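Local atomic coordinates of 3-deoxy-manno-octulosonate cytidylyltransferase (PDB entry 1H7E), a protein that activates the eight-carbon sugar KDO by joining it to CMP from CTP, releasing diphosphate, probably for incorporation into bacterial lipopolysaccharide. Residues P28-V33 with Q57-F62; K65-R70 with H85-D90; L120-L125 with R180-N185. One frame throughout, in Å; residues are numbered along the deposited sequence.

The three contacts lie on or beside one mixed sheet and follow each other along the chain. Contact 1 joins helices 29-38 and 53-61. Contact 2 joins edge strand 65-68 to the end of helix 76-86. Their centres are about 17 Å apart, and they touch where Val59 CG1 meets Ala66 CB at 3.9 Å. Contact 3, with its centre about 16 Å from that of contact 2, ties strand 122-129 to helix 180-185. A probable hydrogen bond of 3.0 Å from Arg180 N to Asp90 O links the two. Contacts 1 and 3 do not touch. Together they run from the edge strand 65-68 to the antiparallel pair 169-179 and 122-129, within one nucleotidyltransferase fold.

Contact 1: residues P28-V33 with Q57-F62; sequences PMIQHV and QAVQAF
Phe62 and Gln31 form most of this contact between helix 29-38 and the C-terminal part of segment 57-62, at helix 53-61, in the Rossmann-like part of the nucleotidyltransferase fold. Helix 53-61 is the crossover of a beta-alpha-beta unit between the parallel strands 45-50 and 65-68. Helix 29-38 lies beside it, with Ile30 also resting on Ile7 of strand 3-8.

The first kind of interaction is CH-pi. Gln31 lays its aliphatic chain over one face of the Phe62 ring. Its CG is 4.1 Å from the centroid of the Phe62 ring and only 11° off the ring normal. Gln31 CB sits nearer the rim, 3.8 Å from Phe62 CE2. The extended chain then runs past the ring in the opposite direction to the phenylalanine side chain. Its amide plane is tilted 31° from the ring plane, and Gln31 OE1 comes to 3.7 Å from Phe62 CD2. The other end of the amide is held by a hydrogen bond from Gln31 NE2 to Glu35 OE2.

The second kind is apolar contact. Ile30 CG2 reaches the ring edge, 4.1 Å from Phe62 CE2. Ile30 CG1 meets Val59 CG2 at 4.3 Å. Tyr34, from the same helix as Gln31, makes an edge-to-face pair with Phe62. An alanine in place of Phe62 would probably leave Gln31 without the surface it lies on, Tyr34 without its ring partner, and a gap beside Ile30.

The last kind is internal to the second segment. The Phe62 ring is folded back over the preceding turn, with CG placed between the backbone N and the carbonyl carbon (chi1 63°). Val59 O lies 3.4 Å above the ring plane, on the face opposite Gln31 CG, and accepts a hydrogen bond of 3.1 Å from Phe62 N.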
loop_
_atom_site.group_PDB
_atom_site.type_symbol
_atom_site.label_atom_id
_atom_site.label_comp_id
_atom_site.label_asym_id
_atom_site.label_seq_id
_atom_site.Cartn_x
_atom_site.Cartn_y
_atom_site.Cartn_z
ATOM N N PRO A 28 -29.130 25.860 -5.082
ATOM C CA PRO A 28 -29.087 24.479 -4.579
ATOM C C PRO A 28 -27.611 24.065 -4.554
ATOM O O PRO A 28 -26.801 24.568 -5.353
ATOM C CB PRO A 28 -29.825 23.695 -5.662
ATOM C CG PRO A 28 -30.715 24.729 -6.297
ATOM C CD PRO A 28 -29.832 25.927 -6.371
ATOM N N MET A 29 -27.251 23.147 -3.659
ATOM C CA MET A 29 -25.862 22.720 -3.574
ATOM C C MET A 29 -25.313 22.227 -4.913
ATOM O O MET A 29 -24.192 22.600 -5.305
ATOM C CB MET A 29 -25.676 21.653 -2.497
ATOM C CG MET A 29 -24.236 21.157 -2.410
ATOM S SD MET A 29 -23.926 20.198 -0.940
ATOM C CE MET A 29 -25.001 18.772 -1.251
ATOM N N ILE A 30 -26.121 21.434 -5.620
ATOM C CA ILE A 30 -25.729 20.891 -6.927
ATOM C C ILE A 30 -25.365 22.016 -7.935
ATOM O O ILE A 30 -24.447 21.851 -8.761
ATOM C CB ILE A 30 -26.819 19.910 -7.473
ATOM C CG1 ILE A 30 -26.270 19.057 -8.616
ATOM C CG2 ILE A 30 -28.036 20.659 -7.933
ATOM C CD1 ILE A 30 -25.121 18.154 -8.210
ATOM N N GLN A 31 -25.996 23.188 -7.799
ATOM C CA GLN A 31 -25.681 24.298 -8.699
ATOM C C GLN A 31 -24.277 24.882 -8.448
ATOM O O GLN A 31 -23.556 25.213 -9.403
ATOM C CB GLN A 31 -26.744 25.393 -8.624
ATOM C CG GLN A 31 -26.463 26.553 -9.612
ATOM C CD GLN A 31 -27.609 27.553 -9.689
ATOM O OE1 GLN A 31 -28.730 27.253 -9.289
ATOM N NE2 GLN A 31 -27.324 28.742 -10.182
ATOM N N HIS A 32 -23.882 24.978 -7.175
ATOM C CA HIS A 32 -22.559 25.499 -6.814
ATOM C C HIS A 32 -21.459 24.617 -7.391
ATOM O O HIS A 32 -20.445 25.118 -7.904
ATOM C CB HIS A 32 -22.396 25.559 -5.290
ATOM C CG HIS A 32 -23.180 26.652 -4.644
ATOM N ND1 HIS A 32 -22.789 27.975 -4.693
ATOM C CD2 HIS A 32 -24.340 26.624 -3.946
ATOM C CE1 HIS A 32 -23.677 28.714 -4.049
ATOM N NE2 HIS A 32 -24.625 27.918 -3.587
ATOM N N VAL A 33 -21.666 23.299 -7.310
ATOM C CA VAL A 33 -20.687 22.358 -7.845
ATOM C C VAL A 33 -20.618 22.487 -9.360
ATOM O O VAL A 33 -19.531 22.515 -9.953
ATOM C CB VAL A 33 -21.021 20.892 -7.459
ATOM C CG1 VAL A 33 -19.985 19.935 -8.078
ATOM C CG2 VAL A 33 -21.029 20.747 -5.939
ATOM N N GLN A 57 -34.712 17.568 -12.874
ATOM C CA GLN A 57 -35.494 18.785 -13.067
ATOM C C GLN A 57 -34.773 20.010 -12.515
ATOM O O GLN A 57 -34.676 21.035 -13.198
ATOM C CB GLN A 57 -36.874 18.655 -12.404
ATOM C CG GLN A 57 -37.957 18.149 -13.347
ATOM C CD GLN A 57 -38.078 19.013 -14.599
ATOM O OE1 GLN A 57 -38.620 20.126 -14.551
ATOM N NE2 GLN A 57 -37.548 18.516 -15.723
ATOM N N ALA A 58 -34.282 19.901 -11.277
ATOM C CA ALA A 58 -33.567 21.003 -10.629
ATOM C C ALA A 58 -32.357 21.413 -11.467
ATOM O O ALA A 58 -32.059 22.598 -11.609
ATOM C CB ALA A 58 -33.132 20.602 -9.234
ATOM N N VAL A 59 -31.688 20.427 -12.056
ATOM C CA VAL A 59 -30.523 20.696 -12.877
ATOM C C VAL A 59 -30.903 21.423 -14.175
ATOM O O VAL A 59 -30.316 22.449 -14.527
ATOM C CB VAL A 59 -29.750 19.389 -13.152
ATOM C CG1 VAL A 59 -28.644 19.637 -14.170
ATOM C CG2 VAL A 59 -29.174 18.842 -11.828
ATOM N N GLN A 60 -31.906 20.907 -14.873
ATOM C CA GLN A 60 -32.362 21.529 -16.113
ATOM C C GLN A 60 -32.861 22.965 -15.870
ATOM O O GLN A 60 -32.597 23.872 -16.672
ATOM C CB GLN A 60 -33.441 20.658 -16.766
ATOM C CG GLN A 60 -32.848 19.453 -17.473
ATOM C CD GLN A 60 -33.884 18.429 -17.891
ATOM O OE1 GLN A 60 -35.089 18.615 -17.690
ATOM N NE2 GLN A 60 -33.413 17.322 -18.462
ATOM N N ALA A 61 -33.504 23.171 -14.718
ATOM C CA ALA A 61 -34.024 24.481 -14.335
ATOM C C ALA A 61 -32.932 25.561 -14.345
ATOM O O ALA A 61 -33.231 26.728 -14.606
ATOM C CB ALA A 61 -34.698 24.407 -12.978
ATOM N N PHE A 62 -31.684 25.211 -14.009
ATOM C CA PHE A 62 -30.633 26.223 -14.084
ATOM C C PHE A 62 -29.841 26.119 -15.381
ATOM O O PHE A 62 -28.856 26.828 -15.580
ATOM C CB PHE A 62 -29.733 26.291 -12.830
ATOM C CG PHE A 62 -28.941 25.045 -12.544
ATOM C CD1 PHE A 62 -27.835 24.706 -13.324
ATOM C CD2 PHE A 62 -29.264 24.247 -11.442
ATOM C CE1 PHE A 62 -27.054 23.591 -13.010
ATOM C CE2 PHE A 62 -28.492 23.128 -11.118
ATOM C CZ PHE A 62 -27.383 22.801 -11.904
#

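Contact 2: residues K65-R70 with H85-D90; sequences KAIMTR and HKVEAD
A beta-alpha-beta crossover runs from the outermost strand 65-68 through helix 76-86 to the parallel strand 91-94, and here Ile67 of strand 65-68 meets Lys86 and Val87, where helix 76-86 gives way to the loop. Strand 65-68 has helices on both sides. Ala66 packs on Val59 and Glu56 of helix 53-61, while the next residue, Ile67, points toward the segment 85-90 and also touches Val83 and Trp47.

The apolar contact is made by one methyl group. Ile67 CG1 is anti to the backbone N (chi1 175°) and the chain stays stretched, which carries CD1 to segment 85-90. There Ile67 CD1 lies 4.0 Å from Lys86 CD and 4.1 Å from Lys86 CB. The isoleucine crosses the lysine chain at a slant, its end methyl on the lysine methylenes. The same methyl, Ile67 CD1, is a looser 4.5 Å from Val87 CG2.

The polar contact passes through water. The extended Lys86 chain brings NZ near the strand end. Water 1 accepts from Lys86 NZ at 3.1 Å and donates to Met68 O at 3.1 Å. Water 2 does the same, at 2.9 Å from Lys86 NZ and 3.1 Å from Met68 O.

Lys86 thus uses its methylenes and its amine separately: the first shield Ile67, while the likely charged amine stays hydrated and reaches the strand carbonyl through two waters.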
loop_
_atom_site.group_PDB
_atom_site.type_symbol
_atom_site.label_atom_id
_atom_site.label_comp_id
_atom_site.label_asym_id
_atom_site.label_seq_id
_atom_site.Cartn_x
_atom_site.Cartn_y
_atom_site.Cartn_z
ATOM N N LYS A 65 -26.687 20.210 -17.841
ATOM C CA LYS A 65 -26.968 18.928 -18.489
ATOM C C LYS A 65 -27.073 17.806 -17.460
ATOM O O LYS A 65 -26.203 17.649 -16.597
ATOM C CB LYS A 65 -25.878 18.584 -19.494
ATOM C CG LYS A 65 -25.616 19.658 -20.529
ATOM C CD LYS A 65 -24.482 19.233 -21.447
ATOM C CE LYS A 65 -24.224 20.267 -22.519
ATOM N NZ LYS A 65 -23.289 19.728 -23.547
ATOM N N ALA A 66 -28.170 17.057 -17.525
ATOM C CA ALA A 66 -28.407 15.932 -16.627
ATOM C C ALA A 66 -28.620 14.676 -17.474
ATOM O O ALA A 66 -29.043 14.759 -18.632
ATOM C CB ALA A 66 -29.636 16.194 -15.745
ATOM N N ILE A 67 -28.251 13.524 -16.926
ATOM C CA ILE A 67 -28.434 12.253 -17.611
ATOM C C ILE A 67 -28.937 11.288 -16.553
ATOM O O ILE A 67 -28.387 11.220 -15.451
ATOM C CB ILE A 67 -27.128 11.751 -18.280
ATOM C CG1 ILE A 67 -27.344 10.361 -18.886
ATOM C CG2 ILE A 67 -25.973 11.758 -17.282
ATOM C CD1 ILE A 67 -26.264 9.941 -19.822
ATOM N N MET A 68 -30.074 10.659 -16.837
ATOM C CA MET A 68 -30.668 9.706 -15.922
ATOM C C MET A 68 -29.908 8.395 -16.024
ATOM O O MET A 68 -29.537 7.947 -17.115
ATOM C CB MET A 68 -32.141 9.489 -16.249
ATOM C CG MET A 68 -33.051 10.622 -15.815
ATOM S SD MET A 68 -33.330 10.669 -14.034
ATOM C CE MET A 68 -34.401 9.234 -13.783
ATOM N N THR A 69 -29.666 7.796 -14.867
ATOM C CA THR A 69 -28.930 6.544 -14.790
ATOM C C THR A 69 -29.752 5.584 -13.946
ATOM O O THR A 69 -30.759 5.979 -13.376
ATOM C CB THR A 69 -27.524 6.770 -14.145
ATOM O OG1 THR A 69 -27.674 7.386 -12.858
ATOM C CG2 THR A 69 -26.661 7.679 -15.020
ATOM N N ARG A 70 -29.360 4.318 -13.902
ATOM C CA ARG A 70 -30.088 3.341 -13.100
ATOM C C ARG A 70 -29.938 3.613 -11.601
ATOM O O ARG A 70 -28.940 4.190 -11.159
ATOM C CB ARG A 70 -29.620 1.924 -13.425
ATOM C CG ARG A 70 -29.962 1.507 -14.839
ATOM C CD ARG A 70 -29.778 0.021 -15.033
ATOM N NE ARG A 70 -28.387 -0.372 -14.849
ATOM C CZ ARG A 70 -27.462 -0.326 -15.805
ATOM N NH1 ARG A 70 -27.775 0.099 -17.027
ATOM N NH2 ARG A 70 -26.220 -0.714 -15.544
ATOM N N HIS A 85 -20.795 5.033 -21.667
ATOM C CA HIS A 85 -21.312 4.465 -22.922
ATOM C C HIS A 85 -22.082 5.467 -23.777
ATOM O O HIS A 85 -22.073 5.373 -25.008
ATOM C CB HIS A 85 -22.215 3.285 -22.631
ATOM C CG HIS A 85 -21.472 2.063 -22.223
ATOM N ND1 HIS A 85 -20.523 1.469 -23.026
ATOM C CD2 HIS A 85 -21.544 1.314 -21.100
ATOM C CE1 HIS A 85 -20.042 0.403 -22.410
ATOM N NE2 HIS A 85 -20.644 0.287 -21.241
ATOM N N LYS A 86 -22.729 6.417 -23.106
ATOM C CA LYS A 86 -23.524 7.463 -23.738
ATOM C C LYS A 86 -22.821 8.778 -24.006
ATOM O O LYS A 86 -23.140 9.441 -24.982
ATOM C CB LYS A 86 -24.793 7.718 -22.934
ATOM C CG LYS A 86 -25.740 6.556 -23.017
ATOM C CD LYS A 86 -27.011 6.796 -22.254
ATOM C CE LYS A 86 -27.977 5.653 -22.501
ATOM N NZ LYS A 86 -29.254 5.912 -21.814
ATOM N N VAL A 87 -21.896 9.177 -23.131
ATOM C CA VAL A 87 -21.156 10.431 -23.304
ATOM C C VAL A 87 -19.721 10.109 -23.677
ATOM O O VAL A 87 -18.959 9.584 -22.857
ATOM C CB VAL A 87 -21.169 11.273 -22.013
ATOM C CG1 VAL A 87 -20.292 12.504 -22.172
ATOM C CG2 VAL A 87 -22.587 11.662 -21.649
ATOM N N GLU A 88 -19.335 10.458 -24.904
ATOM C CA GLU A 88 -17.994 10.169 -25.373
ATOM C C GLU A 88 -16.915 11.140 -24.867
ATOM O O GLU A 88 -17.104 12.352 -24.888
ATOM C CB GLU A 88 -17.983 10.098 -26.901
ATOM C CG GLU A 88 -16.608 9.773 -27.482
ATOM C CD GLU A 88 -16.587 9.736 -28.999
ATOM O OE1 GLU A 88 -17.484 10.342 -29.638
ATOM O OE2 GLU A 88 -15.660 9.101 -29.553
ATOM N N ALA A 89 -15.782 10.587 -24.430
ATOM C CA ALA A 89 -14.656 11.371 -23.933
ATOM C C ALA A 89 -13.458 10.451 -23.788
ATOM O O ALA A 89 -13.594 9.242 -23.801
ATOM C CB ALA A 89 -14.997 12.009 -22.586
ATOM N N ASP A 90 -12.271 11.033 -23.755
ATOM C CA ASP A 90 -11.058 10.252 -23.575
ATOM C C ASP A 90 -10.768 10.184 -22.065
ATOM O O ASP A 90 -10.224 9.196 -21.585
ATOM C CB ASP A 90 -9.889 10.933 -24.276
ATOM C CG ASP A 90 -10.118 11.092 -25.773
ATOM O OD1 ASP A 90 -10.482 10.088 -26.416
ATOM O OD2 ASP A 90 -9.944 12.214 -26.304
HETATM O O HOH W 1 -27.726 6.494 -19.232
HETATM O O HOH W 2 -30.122 8.072 -20.125
#

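Contact 3: residues L120-L125 with R180-N185; sequences LPVATL and RDVLQN
Pro121 and Val122 meet helix 180-185 through a single residue, Val182. The helix opens with Arg180, whose CB is directed away from segment 120-125. Arg180 NH1 donates to Met84 O of helix 76-86.

One residue beyond Asp181, Val182 turns toward segment 120-125 and is buried. With chi1 at 175°, CG1 lies opposite the backbone N and CG2 beside it, and this spreads the two methyls over two neighbours. Val182 CG2 presses on the CB corner of the proline, 3.6 Å from Pro121 CB, and is also 3.7 Å from Pro121 O. Val182 CG1 reaches Val122 CG2 at 4.2 Å, and these two valine side chains cross at about a right angle. Ile210 touches both Pro121 and Val122 as well.

In the fold, strand 169-179 is the antiparallel neighbour of strand 122-129, and helix 180-185 follows it directly. The helix therefore lies by the start of strand 122-129, where the backbones of Pro121 and Arg179 are hydrogen-bonded.

Leu183 packs on Tyr178 of that neighbouring strand. Gln184 N closes a helical turn by donating to Arg180 O at 3.1 Å.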
loop_
_atom_site.group_PDB
_atom_site.type_symbol
_atom_site.label_atom_id
_atom_site.label_comp_id
_atom_site.label_asym_id
_atom_site.label_seq_id
_atom_site.Cartn_x
_atom_site.Cartn_y
_atom_site.Cartn_z
ATOM N N LEU A 120 -0.951 6.829 -17.936
ATOM C CA LEU A 120 -1.589 6.861 -16.617
ATOM C C LEU A 120 -3.073 6.522 -16.717
ATOM O O LEU A 120 -3.837 7.243 -17.349
ATOM C CB LEU A 120 -1.380 8.233 -15.967
ATOM C CG LEU A 120 -1.952 8.394 -14.557
ATOM C CD1 LEU A 120 -1.363 7.340 -13.582
ATOM C CD2 LEU A 120 -1.664 9.823 -14.076
ATOM N N PRO A 121 -3.510 5.440 -16.050
ATOM C CA PRO A 121 -4.925 5.077 -16.137
ATOM C C PRO A 121 -5.886 5.880 -15.269
ATOM O O PRO A 121 -6.993 6.209 -15.706
ATOM C CB PRO A 121 -4.937 3.596 -15.719
ATOM C CG PRO A 121 -3.455 3.194 -15.632
ATOM C CD PRO A 121 -2.757 4.448 -15.268
ATOM N N VAL A 122 -5.472 6.163 -14.030
ATOM C CA VAL A 122 -6.314 6.847 -13.050
ATOM C C VAL A 122 -5.482 7.808 -12.213
ATOM O O VAL A 122 -4.314 7.532 -11.911
ATOM C CB VAL A 122 -6.948 5.817 -12.063
ATOM C CG1 VAL A 122 -7.919 6.498 -11.094
ATOM C CG2 VAL A 122 -7.631 4.668 -12.823
ATOM N N ALA A 123 -6.080 8.944 -11.868
ATOM C CA ALA A 123 -5.421 9.944 -11.028
ATOM C C ALA A 123 -6.430 10.423 -9.979
ATOM O O ALA A 123 -7.642 10.369 -10.195
ATOM C CB ALA A 123 -4.907 11.106 -11.860
ATOM N N THR A 124 -5.929 10.834 -8.815
ATOM C CA THR A 124 -6.784 11.313 -7.749
ATOM C C THR A 124 -5.986 12.338 -6.942
ATOM O O THR A 124 -4.835 12.637 -7.283
ATOM C CB THR A 124 -7.324 10.156 -6.867
ATOM O OG1 THR A 124 -8.324 10.666 -5.981
ATOM C CG2 THR A 124 -6.175 9.488 -6.043
ATOM N N LEU A 125 -6.614 12.897 -5.913
ATOM C CA LEU A 125 -5.984 13.938 -5.102
ATOM C C LEU A 125 -5.792 13.587 -3.629
ATOM O O LEU A 125 -6.450 12.699 -3.097
ATOM C CB LEU A 125 -6.824 15.225 -5.184
ATOM C CG LEU A 125 -7.030 15.857 -6.570
ATOM C CD1 LEU A 125 -7.997 17.020 -6.439
ATOM C CD2 LEU A 125 -5.694 16.295 -7.171
ATOM N N ARG A 180 -10.737 6.456 -20.555
ATOM C CA ARG A 180 -11.888 5.720 -21.081
ATOM C C ARG A 180 -11.736 4.189 -21.017
ATOM O O ARG A 180 -12.667 3.476 -20.606
ATOM C CB ARG A 180 -12.171 6.173 -22.529
ATOM C CG ARG A 180 -13.412 5.550 -23.147
ATOM C CD ARG A 180 -13.741 6.160 -24.520
ATOM N NE ARG A 180 -14.792 5.401 -25.195
ATOM C CZ ARG A 180 -16.103 5.595 -25.052
ATOM N NH1 ARG A 180 -16.573 6.549 -24.267
ATOM N NH2 ARG A 180 -16.957 4.767 -25.642
ATOM N N ASP A 181 -10.571 3.681 -21.399
ATOM C CA ASP A 181 -10.364 2.230 -21.395
ATOM C C ASP A 181 -10.478 1.570 -20.022
ATOM O O ASP A 181 -10.823 0.393 -19.939
ATOM C CB ASP A 181 -9.055 1.841 -22.093
ATOM C CG ASP A 181 -7.838 2.506 -21.479
ATOM O OD1 ASP A 181 -7.186 3.314 -22.168
ATOM O OD2 ASP A 181 -7.512 2.205 -20.313
ATOM N N VAL A 182 -10.255 2.327 -18.943
ATOM C CA VAL A 182 -10.387 1.763 -17.596
ATOM C C VAL A 182 -11.852 1.500 -17.295
ATOM O O VAL A 182 -12.215 0.441 -16.778
ATOM C CB VAL A 182 -9.799 2.704 -16.509
ATOM C CG1 VAL A 182 -10.066 2.136 -15.114
ATOM C CG2 VAL A 182 -8.303 2.855 -16.721
ATOM N N LEU A 183 -12.702 2.452 -17.675
ATOM C CA LEU A 183 -14.129 2.338 -17.450
ATOM C C LEU A 183 -14.769 1.257 -18.330
ATOM O O LEU A 183 -15.705 0.590 -17.886
ATOM C CB LEU A 183 -14.802 3.694 -17.656
ATOM C CG LEU A 183 -14.382 4.775 -16.641
ATOM C CD1 LEU A 183 -14.975 6.094 -17.045
ATOM C CD2 LEU A 183 -14.837 4.406 -15.226
ATOM N N GLN A 184 -14.234 1.052 -19.534
ATOM C CA GLN A 184 -14.756 0.017 -20.450
ATOM C C GLN A 184 -14.507 -1.393 -19.928
ATOM O O GLN A 184 -15.279 -2.318 -20.200
ATOM C CB GLN A 184 -14.117 0.125 -21.831
ATOM C CG GLN A 184 -14.547 1.360 -22.589
ATOM C CD GLN A 184 -13.893 1.483 -23.944
ATOM O OE1 GLN A 184 -12.670 1.547 -24.055
ATOM N NE2 GLN A 184 -14.709 1.553 -24.983
ATOM N N ASN A 185 -13.408 -1.555 -19.197
ATOM C CA ASN A 185 -13.031 -2.846 -18.631
ATOM C C ASN A 185 -13.377 -2.995 -17.148
ATOM O O ASN A 185 -13.162 -4.057 -16.570
ATOM C CB ASN A 185 -11.522 -3.071 -18.805
ATOM C CG ASN A 185 -11.103 -3.114 -20.256
ATOM O OD1 ASN A 185 -11.764 -3.745 -21.086
ATOM N ND2 ASN A 185 -10.002 -2.436 -20.576
#